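Local coordinates for viral structural protein 4 (Bombyx mori cytoplasmic polyhedrosis virus, PDB 6TZ0) that binds GTP and, as a partner of the viral RNA-dependent RNA polymerase, probably takes part in transcription of the double-stranded RNA genome inside the virus, at residues T261-E266 / G306-S311; G265-M270 / G297-A302. All blocks are in the same frame, centred on the assembly; numbering follows the deposited sequence.

Interaction 1 (T261-E266 / G306-S311); sequences TGIYGE and GISARS
The Tyr264 ring meets Gly306, and the Arg310 guanidinium meets Ile263, both obliquely. Tyr264 turns the CD2 side of its ring to Gly306, with CD2 3.6 Å from Gly306 CA, while Ile263 CG2 from its own segment lies over one face near the rim. At Arg310, NH2 approaches the methyl CD1 of Ile263 at 3.5 Å; the bend at chi3 (-61°) places NE out of line with the chain before it. Both residues that meet these groups lie where a β-hairpin connection, between strands 255-261 and 266-271, is covered by the loop leading into strand 313-319. Within the connection Gly262 N bonds to Gly265 O; within the covering loop, Ser308 to Ser311 form a type I β turn. The loops are joined by a backbone bond from Ile263 N to Gly306 O, 2.8 Å and nearly straight (166°). The lack of a side chain at Gly306 lets Tyr264 and Ile263 close over its backbone, and Ile263 CG1 rests 3.4 Å from Gly306 O. Gln515 of helix 513-518 touches Ile263, Ser308 and Arg310, whose NH1 forms a long, weak ion pair with Asp519; the Arg310 side chain is about 10 Å from those of Arg520 and Gln521, which belong to a GTP site that is not occupied in this chain. Tyr264 packs on Arg595 of the polymerase chain. Thr261 OG1 accepts a hydrogen bond from Thr312 N. The buried hydroxyl of Ser311 links turn and hairpin: with OG anti to the carbonyl carbon, it accepts Ser308 N at 3.2 Å and donates to Thr261 O at 2.7 Å, arriving in line with the carbonyl bond.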
ATOM      1  N   THR B 261      -0.841 -54.263   2.205  1.00 27.36           N
ATOM      2  CA  THR B 261       0.287 -54.633   3.047  1.00 27.36           C
ATOM      3  C   THR B 261       1.387 -53.606   2.831  1.00 27.36           C
ATOM      4  O   THR B 261       1.700 -53.259   1.691  1.00 27.36           O
ATOM      5  CB  THR B 261       0.788 -56.036   2.720  1.00 27.36           C
ATOM      6  OG1 THR B 261       1.282 -56.066   1.380  1.00 27.36           O
ATOM      7  CG2 THR B 261      -0.335 -57.029   2.845  1.00 27.36           C
ATOM      8  N   GLY B 262       1.954 -53.102   3.913  1.00 26.49           N
ATOM      9  CA  GLY B 262       2.951 -52.064   3.824  1.00 26.49           C
ATOM     10  C   GLY B 262       4.317 -52.523   4.286  1.00 26.49           C
ATOM     11  O   GLY B 262       4.494 -53.604   4.834  1.00 26.49           O
ATOM     12  N   ILE B 263       5.300 -51.663   4.038  1.00 27.05           N
ATOM     13  CA  ILE B 263       6.617 -51.848   4.629  1.00 27.05           C
ATOM     14  C   ILE B 263       6.544 -51.661   6.136  1.00 27.05           C
ATOM     15  O   ILE B 263       7.157 -52.411   6.903  1.00 27.05           O
ATOM     16  CB  ILE B 263       7.622 -50.880   3.978  1.00 27.05           C
ATOM     17  CG1 ILE B 263       7.746 -51.169   2.489  1.00 27.05           C
ATOM     18  CG2 ILE B 263       8.984 -50.969   4.622  1.00 27.05           C
ATOM     19  CD1 ILE B 263       8.246 -52.544   2.192  1.00 27.05           C
ATOM     20  N   TYR B 264       5.770 -50.680   6.587  1.00 26.89           N
ATOM     21  CA  TYR B 264       5.744 -50.311   7.991  1.00 26.89           C
ATOM     22  C   TYR B 264       4.485 -50.777   8.703  1.00 26.89           C
ATOM     23  O   TYR B 264       4.323 -50.485   9.890  1.00 26.89           O
ATOM     24  CB  TYR B 264       5.870 -48.792   8.135  1.00 26.89           C
ATOM     25  CG  TYR B 264       7.026 -48.204   7.369  1.00 26.89           C
ATOM     26  CD1 TYR B 264       8.333 -48.445   7.749  1.00 26.89           C
ATOM     27  CD2 TYR B 264       6.803 -47.371   6.285  1.00 26.89           C
ATOM     28  CE1 TYR B 264       9.388 -47.903   7.050  1.00 26.89           C
ATOM     29  CE2 TYR B 264       7.850 -46.818   5.584  1.00 26.89           C
ATOM     30  CZ  TYR B 264       9.138 -47.090   5.970  1.00 26.89           C
ATOM     31  OH  TYR B 264      10.189 -46.541   5.280  1.00 26.89           O
ATOM     32  N   GLY B 265       3.591 -51.484   8.020  1.00 27.73           N
ATOM     33  CA  GLY B 265       2.310 -51.839   8.596  1.00 27.73           C
ATOM     34  C   GLY B 265       1.276 -52.158   7.541  1.00 27.73           C
ATOM     35  O   GLY B 265       1.541 -52.957   6.645  1.00 27.73           O
ATOM     36  N   GLU B 266       0.093 -51.560   7.633  1.00 28.51           N
ATOM     37  CA  GLU B 266      -0.911 -51.687   6.591  1.00 28.51           C
ATOM     38  C   GLU B 266      -1.405 -50.304   6.192  1.00 28.51           C
ATOM     39  O   GLU B 266      -1.392 -49.365   6.991  1.00 28.51           O
ATOM     40  CB  GLU B 266      -2.088 -52.566   7.025  1.00 28.51           C
ATOM     41  CG  GLU B 266      -3.002 -51.964   8.056  1.00 28.51           C
ATOM     42  CD  GLU B 266      -4.137 -52.892   8.419  1.00 28.51           C
ATOM     43  OE1 GLU B 266      -4.145 -54.034   7.922  1.00 28.51           O
ATOM     44  OE2 GLU B 266      -5.034 -52.475   9.181  1.00 28.51           O
ATOM     45  N   GLY B 306       4.275 -46.736   3.840  1.00 27.65           N
ATOM     46  CA  GLY B 306       5.123 -47.692   3.150  1.00 27.65           C
ATOM     47  C   GLY B 306       4.471 -48.575   2.107  1.00 27.65           C
ATOM     48  O   GLY B 306       4.689 -49.787   2.098  1.00 27.65           O
ATOM     49  N   ILE B 307       3.674 -47.982   1.218  1.00 28.44           N
ATOM     50  CA  ILE B 307       3.157 -48.703   0.067  1.00 28.44           C
ATOM     51  C   ILE B 307       4.302 -48.918  -0.918  1.00 28.44           C
ATOM     52  O   ILE B 307       5.249 -48.124  -0.990  1.00 28.44           O
ATOM     53  CB  ILE B 307       1.975 -47.927  -0.553  1.00 28.44           C
ATOM     54  CG1 ILE B 307       1.142 -48.795  -1.493  1.00 28.44           C
ATOM     55  CG2 ILE B 307       2.418 -46.653  -1.255  1.00 28.44           C
ATOM     56  CD1 ILE B 307       0.311 -49.794  -0.784  1.00 28.44           C
ATOM     57  N   SER B 308       4.264 -50.037  -1.632  1.00 30.96           N
ATOM     58  CA  SER B 308       5.351 -50.387  -2.533  1.00 30.96           C
ATOM     59  C   SER B 308       4.808 -51.299  -3.619  1.00 30.96           C
ATOM     60  O   SER B 308       3.621 -51.628  -3.642  1.00 30.96           O
ATOM     61  CB  SER B 308       6.510 -51.048  -1.782  1.00 30.96           C
ATOM     62  OG  SER B 308       6.133 -52.300  -1.247  1.00 30.96           O
ATOM     63  N   ALA B 309       5.693 -51.719  -4.521  1.00 33.29           N
ATOM     64  CA  ALA B 309       5.303 -52.616  -5.598  1.00 33.29           C
ATOM     65  C   ALA B 309       5.029 -54.031  -5.113  1.00 33.29           C
ATOM     66  O   ALA B 309       4.446 -54.821  -5.862  1.00 33.29           O
ATOM     67  CB  ALA B 309       6.384 -52.638  -6.678  1.00 33.29           C
ATOM     68  N   ARG B 310       5.422 -54.363  -3.887  1.00 35.20           N
ATOM     69  CA  ARG B 310       5.222 -55.682  -3.311  1.00 35.20           C
ATOM     70  C   ARG B 310       3.963 -55.760  -2.462  1.00 35.20           C
ATOM     71  O   ARG B 310       3.760 -56.757  -1.766  1.00 35.20           O
ATOM     72  CB  ARG B 310       6.438 -56.062  -2.472  1.00 35.20           C
ATOM     73  CG  ARG B 310       7.706 -56.177  -3.282  1.00 35.20           C
ATOM     74  CD  ARG B 310       8.855 -56.678  -2.433  1.00 35.20           C
ATOM     75  NE  ARG B 310       9.150 -55.769  -1.329  1.00 35.20           N
ATOM     76  CZ  ARG B 310       9.946 -54.710  -1.420  1.00 35.20           C
ATOM     77  NH1 ARG B 310      10.530 -54.409  -2.572  1.00 35.20           N
ATOM     78  NH2 ARG B 310      10.155 -53.946  -0.359  1.00 35.20           N
ATOM     79  N   SER B 311       3.118 -54.737  -2.506  1.00 30.28           N
ATOM     80  CA  SER B 311       1.914 -54.707  -1.693  1.00 30.28           C
ATOM     81  C   SER B 311       0.817 -55.552  -2.318  1.00 30.28           C
ATOM     82  O   SER B 311       0.630 -55.552  -3.535  1.00 30.28           O
ATOM     83  CB  SER B 311       1.424 -53.274  -1.535  1.00 30.28           C
ATOM     84  OG  SER B 311       2.374 -52.502  -0.832  1.00 30.28           O
TER

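Interaction 2 (G265-M270 / G297-A302); sequences GEVTMM and GVITDA
Met270 and Val298 form an antiparallel hydrogen-bonded pair, Met270 N reaching Val298 O at 3.1 Å and Val298 N returning to Met270 O at 3.0 Å. Gly297 CA adds a CA-H...O contact to the same Met270 carbonyl. Past the non-hydrogen-bonded pair Met269-Ile299, Thr300 N still bonds to Thr268 O, 3.2 Å and almost straight (175°), extending the ladder beyond the end of strand 297-299. Among polar side chains, OD2 of Asp301 takes a weak bond from Thr268 N at 3.4 Å. The hydroxyls of Thr268 and Thr300 face each other as well, but their modelled separation is too short to be trusted.

Apolar contacts gather on the face of Met269 and Ile299. The bend of Met269 at chi3 (-73°) brings CE to 3.9 Å from Ile299 CG1, and Val267 CG1 meets Ile299 CG2 at 3.7 Å. Met270 SD also lies 3.7 Å from Thr300 CG2. Polymerase Arg595 bonds to Glu266 O and packs on Val267 and Asp301. Strand 266-271 runs between strand 297-299, the outermost of the sheet within this chain, and strand 255-261, to which Val267 and Met269 bond through Trp260 and Ile258.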
ATOM      1  N   GLY B 265       3.591 -51.484   8.020  1.00 27.73           N
ATOM      2  CA  GLY B 265       2.310 -51.839   8.596  1.00 27.73           C
ATOM      3  C   GLY B 265       1.276 -52.158   7.541  1.00 27.73           C
ATOM      4  O   GLY B 265       1.541 -52.957   6.645  1.00 27.73           O
ATOM      5  N   GLU B 266       0.093 -51.560   7.633  1.00 28.51           N
ATOM      6  CA  GLU B 266      -0.911 -51.687   6.591  1.00 28.51           C
ATOM      7  C   GLU B 266      -1.405 -50.304   6.192  1.00 28.51           C
ATOM      8  O   GLU B 266      -1.392 -49.365   6.991  1.00 28.51           O
ATOM      9  CB  GLU B 266      -2.088 -52.566   7.025  1.00 28.51           C
ATOM     10  CG  GLU B 266      -3.002 -51.964   8.056  1.00 28.51           C
ATOM     11  CD  GLU B 266      -4.137 -52.892   8.419  1.00 28.51           C
ATOM     12  OE1 GLU B 266      -4.145 -54.034   7.922  1.00 28.51           O
ATOM     13  OE2 GLU B 266      -5.034 -52.475   9.181  1.00 28.51           O
ATOM     14  N   VAL B 267      -1.827 -50.185   4.936  1.00 26.20           N
ATOM     15  CA  VAL B 267      -2.120 -48.903   4.308  1.00 26.20           C
ATOM     16  C   VAL B 267      -3.552 -48.929   3.792  1.00 26.20           C
ATOM     17  O   VAL B 267      -3.942 -49.877   3.106  1.00 26.20           O
ATOM     18  CB  VAL B 267      -1.131 -48.607   3.162  1.00 26.20           C
ATOM     19  CG1 VAL B 267      -1.453 -47.292   2.493  1.00 26.20           C
ATOM     20  CG2 VAL B 267       0.297 -48.605   3.667  1.00 26.20           C
ATOM     21  N   THR B 268      -4.328 -47.892   4.105  1.00 26.33           N
ATOM     22  CA  THR B 268      -5.698 -47.771   3.616  1.00 26.33           C
ATOM     23  C   THR B 268      -5.795 -46.755   2.482  1.00 26.33           C
ATOM     24  O   THR B 268      -5.245 -45.655   2.569  1.00 26.33           O
ATOM     25  CB  THR B 268      -6.655 -47.370   4.737  1.00 26.33           C
ATOM     26  OG1 THR B 268      -6.284 -46.086   5.240  1.00 26.33           O
ATOM     27  CG2 THR B 268      -6.596 -48.373   5.866  1.00 26.33           C
ATOM     28  N   MET B 269      -6.525 -47.125   1.430  1.00 26.20           N
ATOM     29  CA  MET B 269      -6.636 -46.329   0.214  1.00 26.20           C
ATOM     30  C   MET B 269      -8.095 -46.161  -0.183  1.00 26.20           C
ATOM     31  O   MET B 269      -8.803 -47.150  -0.376  1.00 26.20           O
ATOM     32  CB  MET B 269      -5.877 -46.991  -0.937  1.00 26.20           C
ATOM     33  CG  MET B 269      -5.880 -46.198  -2.225  1.00 26.20           C
ATOM     34  SD  MET B 269      -5.090 -47.099  -3.561  1.00 26.20           S
ATOM     35  CE  MET B 269      -3.377 -46.970  -3.086  1.00 26.20           C
ATOM     36  N   MET B 270      -8.532 -44.914  -0.335  1.00 30.17           N
ATOM     37  CA  MET B 270      -9.865 -44.598  -0.833  1.00 30.17           C
ATOM     38  C   MET B 270      -9.799 -44.397  -2.340  1.00 30.17           C
ATOM     39  O   MET B 270      -8.939 -43.662  -2.833  1.00 30.17           O
ATOM     40  CB  MET B 270     -10.420 -43.347  -0.157  1.00 30.17           C
ATOM     41  CG  MET B 270     -10.661 -43.509   1.320  1.00 30.17           C
ATOM     42  SD  MET B 270     -11.160 -41.981   2.125  1.00 30.17           S
ATOM     43  CE  MET B 270     -12.832 -41.832   1.542  1.00 30.17           C
ATOM     44  N   GLY B 297      -7.075 -42.820  -6.762  1.00 25.04           N
ATOM     45  CA  GLY B 297      -6.841 -43.209  -5.385  1.00 25.04           C
ATOM     46  C   GLY B 297      -6.170 -42.124  -4.566  1.00 25.04           C
ATOM     47  O   GLY B 297      -5.453 -41.278  -5.100  1.00 25.04           O
ATOM     48  N   VAL B 298      -6.420 -42.153  -3.255  1.00 25.17           N
ATOM     49  CA  VAL B 298      -5.777 -41.279  -2.273  1.00 25.17           C
ATOM     50  C   VAL B 298      -5.460 -42.121  -1.044  1.00 25.17           C
ATOM     51  O   VAL B 298      -6.359 -42.744  -0.471  1.00 25.17           O
ATOM     52  CB  VAL B 298      -6.654 -40.077  -1.867  1.00 25.17           C
ATOM     53  CG1 VAL B 298      -6.016 -39.319  -0.728  1.00 25.17           C
ATOM     54  CG2 VAL B 298      -6.862 -39.123  -3.013  1.00 25.17           C
ATOM     55  N   ILE B 299      -4.199 -42.138  -0.630  1.00 26.01           N
ATOM     56  CA  ILE B 299      -3.801 -42.836   0.587  1.00 26.01           C
ATOM     57  C   ILE B 299      -4.108 -41.967   1.798  1.00 26.01           C
ATOM     58  O   ILE B 299      -3.724 -40.794   1.853  1.00 26.01           O
ATOM     59  CB  ILE B 299      -2.317 -43.225   0.524  1.00 26.01           C
ATOM     60  CG1 ILE B 299      -2.140 -44.370  -0.464  1.00 26.01           C
ATOM     61  CG2 ILE B 299      -1.779 -43.608   1.883  1.00 26.01           C
ATOM     62  CD1 ILE B 299      -0.723 -44.667  -0.796  1.00 26.01           C
ATOM     63  N   THR B 300      -4.804 -42.543   2.778  1.00 25.84           N
ATOM     64  CA  THR B 300      -5.288 -41.814   3.940  1.00 25.84           C
ATOM     65  C   THR B 300      -4.352 -41.913   5.139  1.00 25.84           C
ATOM     66  O   THR B 300      -4.801 -41.756   6.276  1.00 25.84           O
ATOM     67  CB  THR B 300      -6.676 -42.319   4.322  1.00 25.84           C
ATOM     68  OG1 THR B 300      -6.590 -43.696   4.697  1.00 25.84           O
ATOM     69  CG2 THR B 300      -7.616 -42.205   3.146  1.00 25.84           C
ATOM     70  N   ASP B 301      -3.071 -42.164   4.915  1.00 27.31           N
ATOM     71  CA  ASP B 301      -2.106 -42.326   5.989  1.00 27.31           C
ATOM     72  C   ASP B 301      -1.083 -41.201   5.962  1.00 27.31           C
ATOM     73  O   ASP B 301      -1.015 -40.410   5.020  1.00 27.31           O
ATOM     74  CB  ASP B 301      -1.397 -43.674   5.884  1.00 27.31           C
ATOM     75  CG  ASP B 301      -2.305 -44.830   6.205  1.00 27.31           C
ATOM     76  OD1 ASP B 301      -3.258 -44.646   6.987  1.00 27.31           O
ATOM     77  OD2 ASP B 301      -2.060 -45.929   5.679  1.00 27.31           O
ATOM     78  N   ALA B 302      -0.276 -41.148   7.015  1.00 26.79           N
ATOM     79  CA  ALA B 302       0.773 -40.149   7.100  1.00 26.79           C
ATOM     80  C   ALA B 302       1.906 -40.486   6.144  1.00 26.79           C
ATOM     81  O   ALA B 302       2.121 -41.641   5.782  1.00 26.79           O
ATOM     82  CB  ALA B 302       1.314 -40.054   8.523  1.00 26.79           C
TER

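Interaction 2 lies in an antiparallel sheet, ordered 297-299, 266-271, 255-261, 313-319, and interaction 1 at the loops that connect its strands; their centres are 10 Å apart. They start from the same part of the chain, sharing Gly265 and Glu266: interaction 1 lies at the turn of the hairpin and interaction 2 along its second strand. The partner segments follow in reverse order, 297-302 first and then 306-311, as the chain leaves one outermost strand, passes the hairpin turn and enters the other. The two contacts touch where Ile307 CG2 packs on Ile299 CD1 at 3.7 Å. Polymerase Arg595 borders both, placing this end of the sheet at the interface with the polymerase.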